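Local coordinates for malonyl CoA-acyl carrier protein transacylase (Burkholderia pseudomallei 1710b, PDB 3EZO) that probably transfers the malonyl group from malonyl-CoA to holo-acyl carrier protein, supplying the malonyl units used in fatty acid synthesis, at residues A[149-163]-A[175-189]. Numbering follows the deposited sequence.
Sequences VRAVCAEASATGVVE and IAGTKAGIEKACEIA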
loop_
_atom_site.group_PDB
_atom_site.type_symbol
_atom_site.label_atom_id
_atom_site.label_comp_id
_atom_site.label_asym_id
_atom_site.label_seq_id
_atom_site.Cartn_x
_atom_site.Cartn_y
_atom_site.Cartn_z
ATOM N N VAL A 149 -14.486 9.826 12.915
ATOM C CA VAL A 149 -14.792 9.252 11.636
ATOM C C VAL A 149 -15.568 7.967 11.860
ATOM O O VAL A 149 -16.544 7.718 11.181
ATOM C CB VAL A 149 -13.550 9.058 10.736
ATOM C CG1 VAL A 149 -13.975 8.482 9.321
ATOM C CG2 VAL A 149 -12.838 10.370 10.556
ATOM N N ARG A 150 -15.187 7.170 12.839
ATOM C CA ARG A 150 -15.948 5.939 13.116
ATOM C C ARG A 150 -17.403 6.240 13.461
ATOM O O ARG A 150 -18.337 5.548 12.952
ATOM C CB ARG A 150 -15.284 5.080 14.194
ATOM C CG ARG A 150 -13.939 4.488 13.754
ATOM C CD ARG A 150 -13.305 3.737 14.912
ATOM N NE ARG A 150 -12.015 3.112 14.590
ATOM C CZ ARG A 150 -10.819 3.492 15.065
ATOM N NH1 ARG A 150 -10.685 4.522 15.921
ATOM N NH2 ARG A 150 -9.730 2.811 14.684
ATOM N N ALA A 151 -17.605 7.284 14.269
ATOM C CA ALA A 151 -18.966 7.729 14.670
ATOM C C ALA A 151 -19.753 8.190 13.449
ATOM O O ALA A 151 -20.904 7.793 13.261
ATOM C CB ALA A 151 -18.912 8.865 15.756
ATOM N N VAL A 152 -19.114 8.991 12.589
ATOM C CA VAL A 152 -19.719 9.388 11.321
ATOM C C VAL A 152 -20.212 8.194 10.506
ATOM O O VAL A 152 -21.366 8.180 10.049
ATOM C CB VAL A 152 -18.766 10.228 10.458
ATOM C CG1 VAL A 152 -19.324 10.368 8.977
ATOM C CG2 VAL A 152 -18.494 11.569 11.160
ATOM N N CYS A 153 -19.370 7.178 10.372
ATOM C CA CYS A 153 -19.727 5.957 9.617
ATOM C C CYS A 153 -20.839 5.157 10.291
ATOM O O CYS A 153 -21.750 4.675 9.616
ATOM C CB CYS A 153 -18.507 5.089 9.420
ATOM S SG CYS A 153 -17.280 5.826 8.251
ATOM N N ALA A 154 -20.804 5.069 11.620
ATOM C CA ALA A 154 -21.811 4.335 12.353
ATOM C C ALA A 154 -23.181 5.019 12.144
ATOM O O ALA A 154 -24.174 4.387 11.833
ATOM C CB ALA A 154 -21.408 4.207 13.861
ATOM N N GLU A 155 -23.189 6.334 12.187
ATOM C CA GLU A 155 -24.380 7.109 11.914
ATOM C C GLU A 155 -24.874 7.016 10.445
ATOM O O GLU A 155 -26.077 6.783 10.196
ATOM C CB GLU A 155 -24.074 8.554 12.316
ATOM C CG GLU A 155 -25.258 9.479 12.305
ATOM C CD GLU A 155 -24.879 10.853 12.791
ATOM O OE1 GLU A 155 -23.792 10.997 13.475
ATOM O OE2 GLU A 155 -25.669 11.765 12.467
ATOM N N ALA A 156 -23.953 7.199 9.494
ATOM C CA ALA A 156 -24.243 7.097 8.067
ATOM C C ALA A 156 -24.772 5.705 7.649
ATOM O O ALA A 156 -25.478 5.557 6.620
ATOM C CB ALA A 156 -22.973 7.459 7.267
ATOM N N SER A 157 -24.424 4.680 8.440
ATOM C CA SER A 157 -24.662 3.288 8.060
ATOM C C SER A 157 -26.131 2.912 7.929
ATOM O O SER A 157 -26.452 1.923 7.270
ATOM C CB SER A 157 -23.956 2.310 9.024
ATOM O OG SER A 157 -22.574 2.173 8.638
ATOM N N ALA A 158 -27.018 3.678 8.557
ATOM C CA ALA A 158 -28.472 3.508 8.322
ATOM C C ALA A 158 -28.859 3.626 6.851
ATOM O O ALA A 158 -29.909 3.131 6.471
ATOM C CB ALA A 158 -29.293 4.538 9.176
ATOM N N THR A 159 -28.061 4.334 6.031
ATOM C CA THR A 159 -28.347 4.462 4.596
ATOM C C THR A 159 -27.645 3.423 3.746
ATOM O O THR A 159 -27.947 3.292 2.569
ATOM C CB THR A 159 -28.015 5.848 4.031
ATOM O OG1 THR A 159 -26.575 6.064 4.031
ATOM C CG2 THR A 159 -28.683 6.909 4.834
ATOM N N GLY A 160 -26.748 2.655 4.355
ATOM C CA GLY A 160 -25.955 1.642 3.664
ATOM C C GLY A 160 -24.632 1.498 4.420
ATOM O O GLY A 160 -24.142 2.451 5.032
ATOM N N VAL A 161 -24.040 0.310 4.353
ATOM C CA VAL A 161 -22.759 0.016 5.038
ATOM C C VAL A 161 -21.695 0.999 4.608
ATOM O O VAL A 161 -21.574 1.306 3.425
ATOM C CB VAL A 161 -22.315 -1.438 4.762
ATOM C CG1 VAL A 161 -20.908 -1.712 5.198
ATOM C CG2 VAL A 161 -23.303 -2.402 5.432
ATOM N N VAL A 162 -20.962 1.521 5.586
ATOM C CA VAL A 162 -19.819 2.405 5.354
ATOM C C VAL A 162 -18.944 2.339 6.564
ATOM O O VAL A 162 -19.437 2.305 7.724
ATOM C CB VAL A 162 -20.262 3.886 5.008
ATOM C CG1 VAL A 162 -21.223 4.464 6.067
ATOM C CG2 VAL A 162 -19.073 4.774 4.779
ATOM N N GLU A 163 -17.636 2.293 6.323
ATOM C CA GLU A 163 -16.649 2.010 7.378
ATOM C C GLU A 163 -15.402 2.850 7.198
ATOM O O GLU A 163 -15.101 3.244 6.086
ATOM C CB GLU A 163 -16.222 0.526 7.329
ATOM C CG GLU A 163 -17.348 -0.462 7.671
ATOM C CD GLU A 163 -17.076 -1.886 7.167
ATOM O OE1 GLU A 163 -16.071 -2.117 6.428
ATOM O OE2 GLU A 163 -17.889 -2.778 7.519
ATOM N N ILE A 175 -12.640 6.311 4.075
ATOM C CA ILE A 175 -13.784 5.422 4.350
ATOM C C ILE A 175 -14.200 4.716 3.069
ATOM O O ILE A 175 -13.831 5.137 1.977
ATOM C CB ILE A 175 -14.982 6.243 4.928
ATOM C CG1 ILE A 175 -15.575 7.212 3.885
ATOM C CG2 ILE A 175 -14.493 7.038 6.165
ATOM C CD1 ILE A 175 -16.951 7.925 4.309
ATOM N N ALA A 176 -14.966 3.653 3.226
ATOM C CA ALA A 176 -15.354 2.791 2.126
ATOM C C ALA A 176 -16.636 2.053 2.477
ATOM O O ALA A 176 -16.888 1.759 3.641
ATOM C CB ALA A 176 -14.241 1.792 1.788
ATOM N N GLY A 177 -17.429 1.750 1.457
ATOM C CA GLY A 177 -18.714 1.007 1.622
ATOM C C GLY A 177 -19.637 1.261 0.452
ATOM O O GLY A 177 -19.172 1.485 -0.677
ATOM N N THR A 178 -20.942 1.258 0.711
ATOM C CA THR A 178 -21.934 1.491 -0.322
ATOM C C THR A 178 -21.889 2.929 -0.789
ATOM O O THR A 178 -21.484 3.858 -0.030
ATOM C CB THR A 178 -23.389 1.205 0.159
ATOM O OG1 THR A 178 -23.731 2.132 1.193
ATOM C CG2 THR A 178 -23.557 -0.239 0.628
ATOM N N LYS A 179 -22.307 3.131 -2.044
ATOM C CA LYS A 179 -22.402 4.505 -2.597
ATOM C C LYS A 179 -23.211 5.413 -1.667
ATOM O O LYS A 179 -22.747 6.478 -1.294
ATOM C CB LYS A 179 -22.979 4.505 -4.043
ATOM N N ALA A 180 -24.391 4.972 -1.241
ATOM C CA ALA A 180 -25.230 5.776 -0.318
ATOM C C ALA A 180 -24.569 6.078 1.033
ATOM O O ALA A 180 -24.668 7.216 1.548
ATOM C CB ALA A 180 -26.606 5.092 -0.087
ATOM N N GLY A 181 -23.949 5.064 1.634
ATOM C CA GLY A 181 -23.268 5.228 2.913
ATOM C C GLY A 181 -22.157 6.265 2.831
ATOM O O GLY A 181 -22.002 7.113 3.722
ATOM N N ILE A 182 -21.358 6.159 1.767
ATOM C CA ILE A 182 -20.251 7.076 1.520
ATOM C C ILE A 182 -20.772 8.516 1.373
ATOM O O ILE A 182 -20.275 9.407 2.027
ATOM C CB ILE A 182 -19.505 6.645 0.238
ATOM C CG1 ILE A 182 -18.596 5.453 0.560
ATOM C CG2 ILE A 182 -18.786 7.817 -0.417
ATOM C CD1 ILE A 182 -17.601 5.745 1.577
ATOM N N GLU A 183 -21.790 8.720 0.538
ATOM C CA GLU A 183 -22.435 10.051 0.407
ATOM C C GLU A 183 -22.927 10.635 1.735
ATOM O O GLU A 183 -22.587 11.769 2.114
ATOM C CB GLU A 183 -23.578 9.980 -0.617
ATOM C CG GLU A 183 -23.029 10.125 -1.996
ATOM C CD GLU A 183 -24.072 9.965 -3.087
ATOM O OE1 GLU A 183 -25.144 10.626 -3.021
ATOM O OE2 GLU A 183 -23.805 9.186 -4.019
ATOM N N LYS A 184 -23.701 9.856 2.474
ATOM C CA LYS A 184 -24.215 10.317 3.777
ATOM C C LYS A 184 -23.092 10.568 4.783
ATOM O O LYS A 184 -23.141 11.527 5.565
ATOM C CB LYS A 184 -25.181 9.272 4.344
ATOM C CG LYS A 184 -25.860 9.672 5.628
ATOM C CD LYS A 184 -26.769 10.847 5.411
ATOM C CE LYS A 184 -27.392 11.274 6.717
ATOM N NZ LYS A 184 -28.165 10.134 7.329
ATOM N N ALA A 185 -22.062 9.723 4.757
ATOM C CA ALA A 185 -20.919 9.921 5.661
ATOM C C ALA A 185 -20.211 11.231 5.335
ATOM O O ALA A 185 -19.844 11.969 6.250
ATOM C CB ALA A 185 -19.927 8.733 5.597
ATOM N N CYS A 186 -20.017 11.533 4.055
ATOM C CA CYS A 186 -19.437 12.856 3.693
ATOM C C CYS A 186 -20.273 14.040 4.227
ATOM O O CYS A 186 -19.760 15.006 4.807
ATOM C CB CYS A 186 -19.214 12.967 2.183
ATOM S SG CYS A 186 -17.930 11.855 1.616
ATOM N N GLU A 187 -21.574 13.937 4.061
ATOM C CA GLU A 187 -22.502 14.972 4.526
ATOM C C GLU A 187 -22.416 15.144 6.043
ATOM O O GLU A 187 -22.206 16.253 6.550
ATOM C CB GLU A 187 -23.882 14.512 4.103
ATOM C CG GLU A 187 -24.988 15.449 4.241
ATOM C CD GLU A 187 -26.287 14.702 3.983
ATOM O OE1 GLU A 187 -26.436 14.175 2.839
ATOM O OE2 GLU A 187 -27.099 14.583 4.943
ATOM N N ILE A 188 -22.503 14.037 6.776
ATOM C CA ILE A 188 -22.344 14.072 8.246
ATOM C C ILE A 188 -20.966 14.652 8.641
ATOM O O ILE A 188 -20.873 15.519 9.541
ATOM C CB ILE A 188 -22.562 12.674 8.889
ATOM C CG1 ILE A 188 -23.988 12.182 8.632
ATOM C CG2 ILE A 188 -22.307 12.709 10.389
ATOM C CD1 ILE A 188 -24.291 10.843 9.223
ATOM N N ALA A 189 -19.917 14.207 7.939
ATOM C CA ALA A 189 -18.550 14.614 8.263
ATOM C C ALA A 189 -18.416 16.127 8.172
ATOM O O ALA A 189 -17.847 16.771 9.072
ATOM C CB ALA A 189 -17.566 13.953 7.365
HETATM O O HOH W 1 -27.533 11.149 10.384
#
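E163 and A176 form an antiparallel hydrogen-bonded pair, E163 N to A176 O and A176 N to E163 O, that joins the ends of a beta hairpin; next to it V162 faces G177. The helices flanking the hairpin, 149-156 and 179-189, pack on one side of the sheet, axes 8.5 Å apart, with 128° between their N-to-C directions. T178 N donates to V161 O at 2.8 Å; OG1 donates to it as well at 3.2 Å, tilted 32° out of the carbonyl plane. T178 is also the N-cap: OG1, between backbone N and carbonyl carbon (chi1 65°), accepts from G181 N in the helix's first turn. G160, G177 and G181 bring the backbones close, G160 and G181 CA atoms 4.5 Å apart; G160 also has backbone angles open mainly to glycine.

The small A156 drops its CB as a knob among G181, K184, A185 and I188, 3.7 Å from A185 CB. V152 CG1 comes in beside A185 O, 3.2 Å away, and V162 CG2 touches I175 CD1, I182 CD1 and A185 CB. At the margin the extended E155 lays CG 3.5 Å from I188 CD1, and its OE1 forms a salt bridge with K192. Thus an aliphatic seam binds the helices of this small ferredoxin-like subdomain, while V161 O ties the loop before the strand to the helix N-terminus.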